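PDB 2O8R: polyphosphate kinase from Porphyromonas gingivalis, which probably catalyses the reversible transfer of the terminal phosphate of ATP onto a growing polyphosphate chain, with magnesium as cofactor. Local coordinates for residues Glu641-Asp644 / Ile645-Gln649; Leu147-Pro150 / Ser151-Arg154; Val55-Ala58 / Tyr59-Val63. The protein carries 3 engineered substitutions. All coordinates share one frame; numbering follows the deposited sequence.

Contact 1. Residues Glu641-Asp644 / Ile645-Gln649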
loop_
_atom_site.group_PDB
_atom_site.type_symbol
_atom_site.label_atom_id
_atom_site.label_comp_id
_atom_site.label_asym_id
_atom_site.label_seq_id
_atom_site.Cartn_x
_atom_site.Cartn_y
_atom_site.Cartn_z
ATOM N N GLU A 641 34.733 -8.424 18.202
ATOM C CA GLU A 641 33.936 -8.989 17.122
ATOM C C GLU A 641 33.840 -8.016 15.950
ATOM O O GLU A 641 34.020 -8.417 14.803
ATOM C CB GLU A 641 32.554 -9.372 17.632
ATOM C CG GLU A 641 31.674 -10.122 16.641
ATOM C CD GLU A 641 30.317 -10.465 17.243
ATOM O OE1 GLU A 641 29.639 -9.557 17.761
ATOM O OE2 GLU A 641 29.929 -11.647 17.216
ATOM N N ILE A 642 33.578 -6.742 16.246
ATOM C CA ILE A 642 33.407 -5.717 15.215
ATOM C C ILE A 642 34.668 -5.605 14.375
ATOM O O ILE A 642 34.617 -5.567 13.139
ATOM C CB ILE A 642 33.057 -4.360 15.840
ATOM C CG1 ILE A 642 31.616 -4.382 16.337
ATOM C CG2 ILE A 642 33.211 -3.236 14.840
ATOM C CD1 ILE A 642 31.271 -3.212 17.226
ATOM N N ILE A 643 35.803 -5.595 15.059
ATOM C CA ILE A 643 37.089 -5.552 14.390
ATOM C C ILE A 643 37.300 -6.809 13.563
ATOM O O ILE A 643 37.756 -6.725 12.421
ATOM C CB ILE A 643 38.231 -5.317 15.390
ATOM C CG1 ILE A 643 37.929 -4.042 16.178
ATOM C CG2 ILE A 643 39.533 -5.141 14.667
ATOM C CD1 ILE A 643 38.950 -3.679 17.184
ATOM N N ASP A 644 36.943 -7.966 14.115
ATOM C CA ASP A 644 37.047 -9.209 13.356
ATOM C C ASP A 644 36.316 -9.033 12.027
ATOM O O ASP A 644 36.887 -9.266 10.957
ATOM C CB ASP A 644 36.421 -10.364 14.133
ATOM C CG ASP A 644 37.332 -10.925 15.201
ATOM O OD1 ASP A 644 38.561 -10.716 15.134
ATOM O OD2 ASP A 644 36.813 -11.598 16.110
ATOM N N ILE A 645 35.065 -8.578 12.127
ATOM C CA ILE A 645 34.173 -8.370 10.995
ATOM C C ILE A 645 34.760 -7.380 9.991
ATOM O O ILE A 645 34.877 -7.685 8.792
ATOM C CB ILE A 645 32.779 -7.919 11.489
ATOM C CG1 ILE A 645 32.029 -9.107 12.095
ATOM C CG2 ILE A 645 31.959 -7.304 10.360
ATOM C CD1 ILE A 645 31.007 -8.712 13.120
ATOM N N LEU A 646 35.168 -6.211 10.481
ATOM C CA LEU A 646 35.799 -5.221 9.614
ATOM C C LEU A 646 37.057 -5.759 8.946
ATOM O O LEU A 646 37.356 -5.395 7.816
ATOM C CB LEU A 646 36.121 -3.957 10.393
ATOM C CG LEU A 646 34.881 -3.207 10.861
ATOM C CD1 LEU A 646 35.319 -1.957 11.540
ATOM C CD2 LEU A 646 33.936 -2.888 9.700
ATOM N N GLU A 647 37.783 -6.633 9.642
ATOM C CA GLU A 647 38.970 -7.262 9.075
ATOM C C GLU A 647 38.560 -8.191 7.971
ATOM O O GLU A 647 39.165 -8.185 6.895
ATOM C CB GLU A 647 39.781 -8.011 10.132
ATOM C CG GLU A 647 40.691 -7.109 10.945
ATOM C CD GLU A 647 41.356 -7.835 12.083
ATOM O OE1 GLU A 647 41.512 -9.075 11.987
ATOM O OE2 GLU A 647 41.723 -7.166 13.073
ATOM N N ILE A 648 37.511 -8.972 8.214
ATOM C CA ILE A 648 36.916 -9.749 7.124
ATOM C C ILE A 648 36.604 -8.853 5.919
ATOM O O ILE A 648 36.937 -9.197 4.789
ATOM C CB ILE A 648 35.660 -10.494 7.562
ATOM C CG1 ILE A 648 35.996 -11.416 8.735
ATOM C CG2 ILE A 648 35.082 -11.263 6.389
ATOM C CD1 ILE A 648 34.889 -12.334 9.162
ATOM N N GLN A 649 36.000 -7.689 6.153
ATOM C CA GLN A 649 35.716 -6.812 5.029
ATOM C C GLN A 649 37.001 -6.382 4.310
ATOM O O GLN A 649 37.060 -6.421 3.080
ATOM C CB GLN A 649 34.831 -5.620 5.423
ATOM C CG GLN A 649 33.468 -6.023 5.981
ATOM C CD GLN A 649 32.406 -4.944 5.822
ATOM O OE1 GLN A 649 32.701 -3.748 5.858
ATOM N NE2 GLN A 649 31.156 -5.367 5.647
#
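E641 starts its side chain trans to the backbone N (chi1 -173°) and I645, one turn on, turns CG1 back beside its own N (chi1 -74°), which lays the two chains alongside each other in the same direction. The touch is made at the middle of the glutamate and the end of the isoleucine: E641 CG lies 3.9 Å from I645 CD1, so the aliphatic part of E641 packs while its carboxylate goes on to a salt bridge between OE2 and K689 of helix 678-691. I642 and L646 repeat this parallel pairing on the next flank, where the CG2 branch of I642 meets L646 CD1 at 4.1 Å. I643 and E647 are arranged differently. Their side chains slant across each other, and E647 OE2 comes to 3.4 Å from I643 CG2, a polar atom beside a methyl group. These are i to i+4 neighbours on helix 636-651, part of the second C-terminal, phospholipase D-like domain of the PPK1 family. Its backbone is regular: I645 N reaches E641 O at 2.9 Å, L646 N reaches I642 O at 2.8 Å with an N-H...O angle of 173°, and I648 N meets D644 O at 2.8 Å. The apolar flank of I642 and L646 rests on I600 of strand 600-603, while E641 and I645 also touch strand 345-349 and helix 678-691. D644 OD2 makes a hydrogen bond with Y685, so this acid too is tied to helix 678-691. D644 OD1 and E647 OE1 lie 4.6 Å apart; a long, weak ion pair of OD1 with R640 probably tempers their repulsion.

Contact 2. Residues Leu147-Pro150 / Ser151-Arg154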
loop_
_atom_site.group_PDB
_atom_site.type_symbol
_atom_site.label_atom_id
_atom_site.label_comp_id
_atom_site.label_asym_id
_atom_site.label_seq_id
_atom_site.Cartn_x
_atom_site.Cartn_y
_atom_site.Cartn_z
ATOM N N LEU A 147 -3.396 12.986 -30.261
ATOM C CA LEU A 147 -2.799 13.772 -31.332
ATOM C C LEU A 147 -2.199 15.023 -30.726
ATOM O O LEU A 147 -2.796 15.650 -29.853
ATOM C CB LEU A 147 -3.842 14.162 -32.370
ATOM C CG LEU A 147 -3.954 13.272 -33.600
ATOM C CD1 LEU A 147 -5.420 13.134 -34.027
ATOM C CD2 LEU A 147 -3.093 13.850 -34.712
ATOM N N LEU A 148 -1.002 15.356 -31.181
ATOM C CA LEU A 148 -0.287 16.515 -30.710
ATOM C C LEU A 148 -0.439 17.654 -31.706
ATOM O O LEU A 148 0.168 17.631 -32.775
ATOM C CB LEU A 148 1.187 16.169 -30.549
ATOM C CG LEU A 148 1.549 15.158 -29.465
ATOM C CD1 LEU A 148 3.031 14.847 -29.579
ATOM C CD2 LEU A 148 1.188 15.700 -28.065
ATOM N N LEU A 149 -1.268 18.635 -31.369
ATOM C CA LEU A 149 -1.344 19.871 -32.139
ATOM C C LEU A 149 -0.883 20.996 -31.220
ATOM O O LEU A 149 -1.699 21.641 -30.561
ATOM C CB LEU A 149 -2.759 20.105 -32.677
ATOM C CG LEU A 149 -3.110 19.520 -34.052
ATOM C CD1 LEU A 149 -2.945 18.002 -34.121
ATOM C CD2 LEU A 149 -4.526 19.900 -34.462
ATOM N N PRO A 150 0.439 21.239 -31.196
ATOM C CA PRO A 150 1.226 21.936 -30.172
ATOM C C PRO A 150 0.662 23.264 -29.676
ATOM O O PRO A 150 0.461 23.443 -28.472
ATOM C CB PRO A 150 2.585 22.163 -30.862
ATOM C CG PRO A 150 2.347 21.891 -32.319
ATOM C CD PRO A 150 1.290 20.833 -32.324
ATOM N N SER A 151 0.406 24.182 -30.595
ATOM C CA SER A 151 -0.078 25.494 -30.216
ATOM C C SER A 151 -1.559 25.442 -29.870
ATOM O O SER A 151 -2.061 26.284 -29.125
ATOM C CB SER A 151 0.155 26.475 -31.358
ATOM O OG SER A 151 -0.395 25.964 -32.558
ATOM N N LYS A 152 -2.249 24.440 -30.404
ATOM C CA LYS A 152 -3.702 24.374 -30.313
ATOM C C LYS A 152 -4.197 23.708 -29.025
ATOM O O LYS A 152 -5.046 24.264 -28.324
ATOM C CB LYS A 152 -4.280 23.681 -31.550
ATOM C CG LYS A 152 -3.721 24.196 -32.883
ATOM C CD LYS A 152 -4.529 23.647 -34.050
ATOM C CE LYS A 152 -3.884 23.937 -35.396
ATOM N NZ LYS A 152 -4.682 23.351 -36.515
ATOM N N VAL A 153 -3.671 22.524 -28.721
ATOM C CA VAL A 153 -4.035 21.802 -27.496
ATOM C C VAL A 153 -2.777 21.515 -26.688
ATOM O O VAL A 153 -1.781 21.053 -27.235
ATOM C CB VAL A 153 -4.880 20.499 -27.781
ATOM C CG1 VAL A 153 -4.594 19.946 -29.156
ATOM C CG2 VAL A 153 -4.669 19.408 -26.711
ATOM N N ARG A 154 -2.824 21.831 -25.394
ATOM C CA ARG A 154 -1.723 21.592 -24.462
ATOM C C ARG A 154 -1.834 20.188 -23.867
ATOM O O ARG A 154 -2.935 19.734 -23.537
ATOM C CB ARG A 154 -1.792 22.612 -23.330
ATOM C CG ARG A 154 -0.457 22.993 -22.737
ATOM C CD ARG A 154 -0.566 24.197 -21.797
ATOM N NE ARG A 154 -1.368 25.287 -22.351
ATOM C CZ ARG A 154 -1.337 26.544 -21.915
ATOM N NH1 ARG A 154 -0.527 26.885 -20.920
ATOM N NH2 ARG A 154 -2.115 27.463 -22.476
#
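The carbonyl of L149 receives two backbone N-H groups from the turn that follows it: V153 N at 2.8 Å, nearly straight (171°), and K152 N at 2.9 Å, more bent (131°) and from above the carbonyl plane. On the side-chain level L149 lies against the same two residues. K152 starts with CG beside its own backbone N (chi1 -48°) and then runs extended across the leucine, bringing its CD to 3.8 Å from L149 CD2 and its NZ to 4.0 Å from that same methyl. V153 comes in at the base of the leucine, its CG1 4.0 Å from L149 CB. The V153-to-L149 bond closes an alpha turn, a single helical turn through P150, S151 and K152, in the loop between strands 146-147 and 163-169 of the middle domain. P150 has no N-H to give and touches S285 and S286 of another loop. The turn lies at the dimer interface: V153 packs on L147 of the second subunit and K152 on Y224 of that subunit, and backbone hydrogen bonds from K152 and R154 also cross to it. The K152 ammonium has a long, weak ion pair with E170 of the second subunit.

Contact 3. Residues Val55-Ala58 / Tyr59-Val63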
loop_
_atom_site.group_PDB
_atom_site.type_symbol
_atom_site.label_atom_id
_atom_site.label_comp_id
_atom_site.label_asym_id
_atom_site.label_seq_id
_atom_site.Cartn_x
_atom_site.Cartn_y
_atom_site.Cartn_z
ATOM N N VAL A 55 17.062 15.408 -7.709
ATOM C CA VAL A 55 17.505 16.271 -6.604
ATOM C C VAL A 55 18.841 16.989 -6.866
ATOM O O VAL A 55 19.043 18.138 -6.459
ATOM C CB VAL A 55 17.526 15.539 -5.216
ATOM C CG1 VAL A 55 16.792 14.203 -5.280
ATOM C CG2 VAL A 55 18.936 15.350 -4.699
ATOM N N ARG A 56 19.739 16.318 -7.566
ATOM C CA ARG A 56 21.100 16.791 -7.668
ATOM C C ARG A 56 21.327 17.556 -8.972
ATOM O O ARG A 56 21.865 18.664 -8.948
ATOM C CB ARG A 56 22.050 15.607 -7.511
ATOM C CG ARG A 56 23.441 15.954 -7.141
ATOM C CD ARG A 56 23.575 16.523 -5.743
ATOM N NE ARG A 56 24.798 17.323 -5.711
ATOM C CZ ARG A 56 25.069 18.282 -4.834
ATOM N NH1 ARG A 56 24.207 18.582 -3.868
ATOM N NH2 ARG A 56 26.216 18.935 -4.927
ATOM N N VAL A 57 20.896 16.985 -10.096
ATOM C CA VAL A 57 21.006 17.659 -11.390
ATOM C C VAL A 57 20.085 18.875 -11.405
ATOM O O VAL A 57 20.457 19.947 -11.901
ATOM C CB VAL A 57 20.728 16.695 -12.579
ATOM C CG1 VAL A 57 20.215 17.441 -13.808
ATOM C CG2 VAL A 57 21.980 15.923 -12.933
ATOM N N ALA A 58 18.902 18.706 -10.816
ATOM C CA ALA A 58 17.942 19.793 -10.650
ATOM C C ALA A 58 18.546 20.967 -9.883
ATOM O O ALA A 58 18.414 22.121 -10.309
ATOM C CB ALA A 58 16.692 19.294 -9.951
ATOM N N TYR A 59 19.207 20.663 -8.765
ATOM C CA TYR A 59 19.913 21.670 -7.980
ATOM C C TYR A 59 20.895 22.470 -8.826
ATOM O O TYR A 59 20.880 23.700 -8.804
ATOM C CB TYR A 59 20.645 21.040 -6.796
ATOM C CG TYR A 59 21.669 21.965 -6.167
ATOM C CD1 TYR A 59 21.284 22.972 -5.281
ATOM C CD2 TYR A 59 23.025 21.831 -6.459
ATOM C CE1 TYR A 59 22.222 23.824 -4.713
ATOM C CE2 TYR A 59 23.966 22.670 -5.899
ATOM C CZ TYR A 59 23.562 23.665 -5.028
ATOM O OH TYR A 59 24.511 24.497 -4.481
ATOM N N HIS A 60 21.738 21.767 -9.576
ATOM C CA HIS A 60 22.716 22.421 -10.440
ATOM C C HIS A 60 22.073 23.201 -11.580
ATOM O O HIS A 60 22.667 24.138 -12.107
ATOM C CB HIS A 60 23.695 21.405 -11.004
ATOM C CG HIS A 60 24.579 20.786 -9.972
ATOM N ND1 HIS A 60 25.168 21.517 -8.965
ATOM C CD2 HIS A 60 24.990 19.507 -9.799
ATOM C CE1 HIS A 60 25.901 20.716 -8.212
ATOM N NE2 HIS A 60 25.813 19.491 -8.699
ATOM N N GLN A 61 20.864 22.806 -11.962
ATOM C CA GLN A 61 20.122 23.532 -12.984
ATOM C C GLN A 61 19.515 24.812 -12.421
ATOM O O GLN A 61 19.413 25.820 -13.124
ATOM C CB GLN A 61 19.039 22.646 -13.591
ATOM C CG GLN A 61 19.590 21.566 -14.502
ATOM C CD GLN A 61 18.546 20.558 -14.883
ATOM O OE1 GLN A 61 18.616 19.949 -15.950
ATOM N NE2 GLN A 61 17.557 20.373 -14.013
ATOM N N ALA A 62 19.120 24.760 -11.149
ATOM C CA ALA A 62 18.568 25.922 -10.456
ATOM C C ALA A 62 19.663 26.947 -10.145
ATOM O O ALA A 62 19.404 28.147 -10.076
ATOM C CB ALA A 62 17.870 25.492 -9.189
ATOM N N VAL A 63 20.884 26.465 -9.961
ATOM C CA VAL A 63 22.029 27.346 -9.769
ATOM C C VAL A 63 22.395 28.088 -11.065
ATOM O O VAL A 63 22.534 29.315 -11.056
ATOM C CB VAL A 63 23.249 26.582 -9.183
ATOM C CG1 VAL A 63 24.553 27.385 -9.361
ATOM C CG2 VAL A 63 23.001 26.254 -7.705
#
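Y59 CD2 stands over one face of the R56 guanidinium, near its rim, 4.3 Å from R56 NH1, while the H60 imidazole is almost perpendicular to the guanidinium, the planes 83° apart. The Y59 ring carries V63 CG2 over one face, toward the rim, and has H60 CE1 at its edge, in plane. R56 leaves its backbone with CG trans to N (chi1 -160°) and bends at chi2, which carries the guanidinium forward along the helix until R56 NH2 is 3.7 Å from H60 CE1. All this takes place near the end of helix 35-63, in the N-terminal domain, where a wider pi-type turn spans 55-57. Of the backbone bonds, Y59 N to V55 O is weak at 3.4 Å; H60 N is bonded to R56 O at 3.2 Å, Q61 N to V57 O at 2.9 Å and A62 N to A58 O at 2.9 Å. On the flank facing helix 83-112, V57 packs on I87 and H60 on I83 and L84, while Q61 lies across V57 and touches L84. D14 ties the two polar groups together, OD1 in a salt bridge with R56 NE and OD2 in a hydrogen bond with H60 NE2, and a sulfate ion, probably from the crystallisation liquor, is bound near R56. A single carboxylate thus fixes both the arginine and the imidazole, and its negative charge probably balances the positive charge of the guanidinium, which probably lets the two groups lie this close.

In the fold
All three contacts are local, yet their settings differ. Contact 1 is buried in the second C-terminal domain; contacts 2 and 3 lie at the surface, in the middle and N-terminal domains. Contacts 1 and 3 both use helical i to i+4 spacing, but on different helices, 636-651 and 35-63, with centres about 39 Å apart on opposite sides of the chain's centre. Contact 1 is mostly aliphatic packing with two of its acids tied to a neighbouring helix, whereas contact 3 joins an arginine and a histidine through D14, with a tyrosine beside the guanidinium. Contact 2, about 62 Å from contact 1 between centres, is a lone turn, and alone of the three meets the second subunit.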